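Local coordinates for uncharacterized protein (Bacteroides caccae, PDB 3NO2) that is of unknown function but folds as a six-bladed beta-propeller related to Mal s 1 allergenic protein-like sequences, at residues M60-R63 with D64-L68; C229-Q232 with G233-R236. All coordinates share one frame; numbering follows the deposited sequence.

Contact 1. Residues M60-R63 with D64-L68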
loop_
_atom_site.group_PDB
_atom_site.type_symbol
_atom_site.label_atom_id
_atom_site.label_comp_id
_atom_site.label_asym_id
_atom_site.label_seq_id
_atom_site.Cartn_x
_atom_site.Cartn_y
_atom_site.Cartn_z
HETATM N N MSE A 60 -8.450 -0.588 -13.713
HETATM C CA MSE A 60 -9.607 -0.007 -13.029
HETATM C C MSE A 60 -10.871 -0.736 -13.512
HETATM O O MSE A 60 -11.023 -0.975 -14.712
HETATM C CB MSE A 60 -9.685 1.512 -13.276
HETATM C CG MSE A 60 -10.753 2.197 -12.449
HETATM SE SE MSE A 60 -10.799 4.110 -12.575
HETATM C CE MSE A 60 -9.505 4.484 -11.273
ATOM N N ILE A 61 -11.739 -1.075 -12.563
ATOM C CA ILE A 61 -12.997 -1.763 -12.816
ATOM C C ILE A 61 -14.112 -0.997 -12.121
ATOM O O ILE A 61 -13.912 -0.247 -11.163
ATOM C CB ILE A 61 -12.972 -3.233 -12.345
ATOM C CG1 ILE A 61 -12.730 -3.352 -10.831
ATOM C CG2 ILE A 61 -11.870 -4.003 -13.084
ATOM C CD1 ILE A 61 -12.869 -4.787 -10.262
ATOM N N THR A 62 -15.331 -1.253 -12.586
ATOM C CA THR A 62 -16.510 -0.748 -11.911
ATOM C C THR A 62 -16.825 -1.626 -10.765
ATOM O O THR A 62 -16.403 -2.764 -10.693
ATOM C CB THR A 62 -17.706 -0.703 -12.901
ATOM O OG1 THR A 62 -18.058 -2.041 -13.275
ATOM C CG2 THR A 62 -17.448 0.152 -14.152
ATOM N N ARG A 63 -17.723 -1.128 -9.904
ATOM C CA ARG A 63 -18.133 -1.855 -8.781
ATOM C C ARG A 63 -18.845 -3.135 -9.170
ATOM O O ARG A 63 -18.822 -4.086 -8.413
ATOM C CB ARG A 63 -18.997 -0.954 -7.884
ATOM C CG ARG A 63 -19.461 -1.565 -6.607
ATOM C CD ARG A 63 -18.322 -2.043 -5.677
ATOM N NE ARG A 63 -18.908 -2.487 -4.412
ATOM C CZ ARG A 63 -19.617 -3.602 -4.264
ATOM N NH1 ARG A 63 -19.827 -4.419 -5.295
ATOM N NH2 ARG A 63 -20.121 -3.906 -3.071
ATOM N N ASP A 64 -19.465 -3.186 -10.361
ATOM C CA ASP A 64 -20.088 -4.402 -10.861
ATOM C C ASP A 64 -19.176 -5.286 -11.711
ATOM O O ASP A 64 -19.614 -6.239 -12.353
ATOM C CB ASP A 64 -21.449 -4.163 -11.561
ATOM C CG ASP A 64 -21.375 -3.402 -12.861
ATOM O OD1 ASP A 64 -20.317 -2.951 -13.318
ATOM O OD2 ASP A 64 -22.464 -3.232 -13.455
ATOM N N GLY A 65 -17.896 -4.934 -11.731
ATOM C CA GLY A 65 -16.909 -5.839 -12.271
ATOM C C GLY A 65 -16.527 -5.633 -13.717
ATOM O O GLY A 65 -15.822 -6.476 -14.262
ATOM N N ARG A 66 -16.951 -4.537 -14.363
ATOM C CA ARG A 66 -16.604 -4.302 -15.746
ATOM C C ARG A 66 -15.290 -3.553 -15.832
ATOM O O ARG A 66 -15.045 -2.604 -15.095
ATOM C CB ARG A 66 -17.675 -3.478 -16.421
ATOM C CG ARG A 66 -18.962 -4.279 -16.660
ATOM C CD ARG A 66 -20.066 -3.448 -17.303
ATOM N NE ARG A 66 -20.632 -2.547 -16.302
ATOM C CZ ARG A 66 -20.720 -1.220 -16.404
ATOM N NH1 ARG A 66 -20.326 -0.575 -17.508
ATOM N NH2 ARG A 66 -21.232 -0.527 -15.388
ATOM N N GLU A 67 -14.450 -3.931 -16.777
ATOM C CA GLU A 67 -13.133 -3.326 -16.888
ATOM C C GLU A 67 -13.207 -1.994 -17.626
ATOM O O GLU A 67 -13.759 -1.925 -18.732
ATOM C CB GLU A 67 -12.146 -4.259 -17.610
ATOM C CG GLU A 67 -10.730 -3.659 -17.778
ATOM C CD GLU A 67 -9.713 -4.676 -18.208
ATOM O OE1 GLU A 67 -9.719 -5.707 -17.527
ATOM O OE2 GLU A 67 -9.026 -4.450 -19.207
ATOM N N LEU A 68 -12.687 -0.944 -17.031
ATOM C CA LEU A 68 -12.623 0.402 -17.607
ATOM C C LEU A 68 -11.359 0.586 -18.408
ATOM O O LEU A 68 -11.396 1.042 -19.550
ATOM C CB LEU A 68 -12.753 1.466 -16.508
ATOM C CG LEU A 68 -14.116 1.442 -15.784
ATOM C CD1 LEU A 68 -14.136 2.406 -14.591
ATOM C CD2 LEU A 68 -15.291 1.758 -16.736
#
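Two groups of one tight turn hold Thr-62 OG1. The backbone N of Arg-66 donates to Thr-62 OG1 at 2.9 Å, and the hydroxyl also donates to OD1 of Asp-64. As modelled, Thr-62 OG1 and Asp-64 OD1 are only 2.4 Å apart, so short that the exact length is doubtful. The two side chains run side by side in the same direction: OG1 of Thr-62 and CG of Asp-64 each sit between the backbone N and the carbonyl carbon (chi1 66° and 67°), which brings hydroxyl and carboxylate together. Arg-66 closes the arrangement. Bent at its third torsion, its chain brings NE to 3.0 Å from OD1 of Asp-64 in a salt bridge whose individual hydrogen bonds are weak, with the carboxylate at the guanidinium's edge and Thr-62 CG2 over one face.

The backbone forms a type I turn from Thr-62 to Gly-65 with a G1 beta bulge at Gly-65, the classic 3:5 beta hairpin. Gly-65 N bonds to Thr-62 O at 2.8 Å; the positive phi of Gly-65 (95°) suits a residue without a CB. Beyond it, Thr-62 N donates to Arg-66 O, and Leu-68 N reaches Met-60 O at 2.9 Å. The methyl CG2 of Thr-62 also meets Leu-68 CD2 at 3.7 Å, the two side chains crossing at about a right angle.

This turn joins strands 57-61 and 67-72, the last two of a four-stranded propeller blade. Ile-61 packs against Trp-29 and Tyr-31 of strand 26-32 in the adjacent sheet. Arg-63 makes a cation-pi contact with Trp-29 and, separately, a salt bridge to the C-terminal carboxylate of Glu-276.

Contact 2. Residues C229-Q232 with G233-R236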
loop_
_atom_site.group_PDB
_atom_site.type_symbol
_atom_site.label_atom_id
_atom_site.label_comp_id
_atom_site.label_asym_id
_atom_site.label_seq_id
_atom_site.Cartn_x
_atom_site.Cartn_y
_atom_site.Cartn_z
ATOM N N CYS A 229 -2.125 -2.963 8.014
ATOM C CA CYS A 229 -2.187 -4.244 7.345
ATOM C C CYS A 229 -1.010 -5.106 7.861
ATOM O O CYS A 229 0.148 -4.764 7.661
ATOM C CB CYS A 229 -2.129 -4.117 5.839
ATOM S SG CYS A 229 -3.489 -3.156 5.130
ATOM N N ASN A 230 -1.362 -6.161 8.591
ATOM C CA ASN A 230 -0.404 -6.967 9.343
ATOM C C ASN A 230 -0.144 -8.286 8.643
ATOM O O ASN A 230 -0.704 -9.320 8.986
ATOM C CB ASN A 230 -0.988 -7.216 10.745
ATOM C CG ASN A 230 0.008 -7.796 11.712
ATOM O OD1 ASN A 230 1.210 -7.582 11.559
ATOM N ND2 ASN A 230 -0.460 -8.573 12.705
ATOM N N TRP A 231 0.678 -8.231 7.590
ATOM C CA TRP A 231 0.780 -9.313 6.619
ATOM C C TRP A 231 1.698 -10.410 7.163
ATOM O O TRP A 231 2.836 -10.142 7.600
ATOM C CB TRP A 231 1.301 -8.717 5.299
ATOM C CG TRP A 231 1.326 -9.674 4.130
ATOM C CD1 TRP A 231 0.288 -9.992 3.299
ATOM C CD2 TRP A 231 2.442 -10.422 3.646
ATOM N NE1 TRP A 231 0.684 -10.877 2.351
ATOM C CE2 TRP A 231 2.003 -11.153 2.526
ATOM C CE3 TRP A 231 3.770 -10.504 4.019
ATOM C CZ2 TRP A 231 2.849 -11.962 1.799
ATOM C CZ3 TRP A 231 4.632 -11.344 3.276
ATOM C CH2 TRP A 231 4.164 -12.048 2.213
ATOM N N GLN A 232 1.217 -11.631 7.099
ATOM C CA GLN A 232 1.813 -12.757 7.802
ATOM C C GLN A 232 2.558 -13.753 6.908
ATOM O O GLN A 232 2.945 -14.834 7.374
ATOM C CB GLN A 232 0.760 -13.468 8.655
ATOM C CG GLN A 232 0.250 -12.506 9.769
ATOM C CD GLN A 232 -1.000 -12.959 10.458
ATOM O OE1 GLN A 232 -1.166 -14.131 10.769
ATOM N NE2 GLN A 232 -1.883 -11.988 10.764
ATOM N N GLY A 233 2.846 -13.394 5.684
ATOM C CA GLY A 233 3.415 -14.352 4.723
ATOM C C GLY A 233 4.883 -14.652 4.885
ATOM O O GLY A 233 5.380 -15.537 4.161
ATOM N N HIS A 234 5.598 -13.985 5.781
ATOM C CA HIS A 234 6.994 -14.280 6.020
ATOM C C HIS A 234 7.212 -14.964 7.355
ATOM O O HIS A 234 8.387 -15.186 7.736
ATOM C CB HIS A 234 7.864 -13.005 5.949
ATOM C CG HIS A 234 8.053 -12.448 4.576
ATOM N ND1 HIS A 234 8.587 -11.204 4.345
ATOM C CD2 HIS A 234 7.750 -12.958 3.353
ATOM C CE1 HIS A 234 8.638 -10.981 3.037
ATOM N NE2 HIS A 234 8.116 -12.017 2.425
ATOM N N ASP A 235 6.164 -15.312 8.086
ATOM C CA ASP A 235 6.414 -16.001 9.333
ATOM C C ASP A 235 5.541 -17.236 9.450
ATOM O O ASP A 235 4.339 -17.116 9.604
ATOM C CB ASP A 235 6.271 -15.002 10.484
ATOM C CG ASP A 235 6.735 -15.566 11.829
ATOM O OD1 ASP A 235 6.968 -16.788 11.943
ATOM O OD2 ASP A 235 6.843 -14.769 12.761
ATOM N N ARG A 236 6.215 -18.396 9.397
ATOM C CA ARG A 236 5.607 -19.733 9.565
ATOM C C ARG A 236 4.972 -19.922 10.935
ATOM O O ARG A 236 4.136 -20.805 11.113
ATOM C CB ARG A 236 6.649 -20.856 9.310
HETATM O O HOH W 1 5.062 -11.883 7.664
#
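The indole of Trp-231 carries the backbone of Gly-233 on one face and meets the imidazole of His-234 at its edge. Gly-233 CA lies 3.6 Å from the centroid of the six-membered ring, only 17° off its normal, a CH-pi contact made possible by the glycine's lack of a side chain. At the rim, Trp-231 CZ3 points into the face of His-234, coming to 3.5 Å from its CD2; the planes stand at 85°, a T-shaped pair. Trp-231 has CG anti to the backbone N (chi1 -174°), which lays the indole against the Gly-233 backbone of the turn that follows.

That turn, type I from Gln-232 to Asp-235, is closed by a nearly straight but weak bond from Asp-235 N to Gln-232 O, 3.3 Å. A water donates to Trp-231 O at 2.8 Å and accepts from His-234 N at 2.9 Å, bridging two backbone groups that do not meet directly.

Both rings are also held at their polar atoms: Trp-231 NE1 bonds to the carbonyl of Ser-12, while ND1 of His-234 is hydrogen-bonded to Asp-184 OD1 and NE2 to a citric acid molecule, probably from the crystallisation liquor. Bonds at both nitrogens, with the indole edge against one face, fix the rotation of the imidazole.

Two connections of the same propeller are built on type I turns accompanied by different side-chain chemistry, polar in contact 1 and aromatic in contact 2. Contact 1 is the tip of a tight hairpin, whereas contact 2 lies where strand 226-231 passes into the longer loop before strand 246-249. They belong to different blades and do not touch: the centres of contacts 1 and 2 are about 29 Å apart, and the nearest atoms of contacts 1 and 2 about 18 Å. Contact 1 lies farther out, its centre 20 Å from the chain centre against 15 Å for contact 2. The citric acid molecule lies about 3 Å from the side chain of His-234 and so beside contact 2 alone of the two; it may mark a pocket there, though no function is established.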